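PDB 3U5R: thioredoxin domain-containing protein from Sinorhizobium meliloti, which is of unknown function but, as a member of the AhpC/TSA family with a thioredoxin domain, may have antioxidant or oxidoreductase activity. Local coordinates for residues Ala141-Thr144 with Pro145-Phe148. Sequence-based numbering, arbitrary orientation.
Sequences AACT and PDFF
D146 points its carboxylate into the inside of the bend, at the A142 backbone N. The A142 backbone N donates a hydrogen bond to D146 OD2, 3.0 Å long and nearly straight at 168°. The N-H meets OD2 almost along the C-O bond. CG of D146 lies roughly anti to its own backbone N (chi1 -150°), which turns the carboxylate to the A141-A142 side. This is the tight part of the contact. D146 OD2 also lies 3.4 Å from A141 CA, and D146 CB sits 3.2 Å from C143 O. The peptide bond between T144 and P145 is cis. The chain bends sharply here: the end-to-end directions of 141-144 and 145-148 lie 143° apart. A cis-proline just before a strand of the central sheet is a hallmark of the thioredoxin fold. Here it joins strand 143-144, paired with 199-202, to strand 146-150. P145 packs on F73 and V74 of helix 72-75. The packing is looser toward F148, whose CZ is 3.9 Å from A141 N. F148 is still buried: H159 stacks on its ring and L156 touches it. The more open side is at A142, which is partly exposed; its CB comes no nearer than 4.4 Å to D146 OD2.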
loop_
_atom_site.group_PDB
_atom_site.type_symbol
_atom_site.label_atom_id
_atom_site.label_comp_id
_atom_site.label_asym_id
_atom_site.label_seq_id
_atom_site.Cartn_x
_atom_site.Cartn_y
_atom_site.Cartn_z
ATOM N N ALA A 141 0.925 -2.068 10.115
ATOM C CA ALA A 141 0.469 -3.022 9.108
ATOM C C ALA A 141 0.380 -4.440 9.666
ATOM O O ALA A 141 1.250 -4.887 10.453
ATOM C CB ALA A 141 1.415 -2.993 7.840
ATOM N N ALA A 142 -0.668 -5.154 9.264
ATOM C CA ALA A 142 -0.889 -6.525 9.737
ATOM C C ALA A 142 -0.981 -7.559 8.597
ATOM O O ALA A 142 -0.698 -8.708 8.805
ATOM C CB ALA A 142 -2.169 -6.623 10.573
ATOM N N CYS A 143 -1.389 -7.133 7.398
ATOM C CA CYS A 143 -1.599 -8.086 6.302
ATOM C C CYS A 143 -1.256 -7.445 4.953
ATOM O O CYS A 143 -0.955 -6.216 4.854
ATOM C CB CYS A 143 -3.084 -8.473 6.309
ATOM S SG CYS A 143 -4.202 -7.061 6.022
ATOM N N THR A 144 -1.295 -8.238 3.890
ATOM C CA THR A 144 -1.055 -7.675 2.547
ATOM C C THR A 144 -2.320 -8.016 1.785
ATOM O O THR A 144 -2.706 -9.186 1.773
ATOM C CB THR A 144 0.193 -8.328 1.872
ATOM O OG1 THR A 144 -0.032 -9.740 1.786
ATOM C CG2 THR A 144 1.530 -8.033 2.711
ATOM N N PRO A 145 -2.953 -7.043 1.108
ATOM C CA PRO A 145 -2.550 -5.663 1.016
ATOM C C PRO A 145 -3.100 -4.902 2.215
ATOM O O PRO A 145 -4.196 -5.230 2.701
ATOM C CB PRO A 145 -3.287 -5.178 -0.199
ATOM C CG PRO A 145 -4.628 -5.987 -0.192
ATOM C CD PRO A 145 -4.236 -7.313 0.421
ATOM N N ASP A 146 -2.373 -3.876 2.674
ATOM C CA ASP A 146 -2.861 -2.997 3.772
ATOM C C ASP A 146 -2.679 -1.562 3.304
ATOM O O ASP A 146 -1.541 -1.153 3.032
ATOM C CB ASP A 146 -2.014 -3.247 5.046
ATOM C CG ASP A 146 -2.803 -3.000 6.329
ATOM O OD1 ASP A 146 -3.820 -2.267 6.268
ATOM O OD2 ASP A 146 -2.419 -3.581 7.359
ATOM N N PHE A 147 -3.771 -0.837 3.081
ATOM C CA PHE A 147 -3.692 0.494 2.491
ATOM C C PHE A 147 -3.900 1.617 3.498
ATOM O O PHE A 147 -4.903 1.609 4.235
ATOM C CB PHE A 147 -4.804 0.640 1.436
ATOM C CG PHE A 147 -4.685 -0.350 0.281
ATOM C CD1 PHE A 147 -3.804 -0.082 -0.774
ATOM C CD2 PHE A 147 -5.490 -1.511 0.224
ATOM C CE1 PHE A 147 -3.696 -0.971 -1.864
ATOM C CE2 PHE A 147 -5.378 -2.406 -0.877
ATOM C CZ PHE A 147 -4.462 -2.127 -1.912
ATOM N N PHE A 148 -2.996 2.605 3.511
ATOM C CA PHE A 148 -3.119 3.742 4.434
ATOM C C PHE A 148 -3.081 5.006 3.566
ATOM O O PHE A 148 -2.044 5.278 2.937
ATOM C CB PHE A 148 -1.903 3.783 5.398
ATOM C CG PHE A 148 -1.742 2.583 6.343
ATOM C CD1 PHE A 148 -1.252 1.347 5.910
ATOM C CD2 PHE A 148 -2.003 2.730 7.722
ATOM C CE1 PHE A 148 -1.110 0.276 6.786
ATOM C CE2 PHE A 148 -1.814 1.697 8.616
ATOM C CZ PHE A 148 -1.359 0.447 8.177
#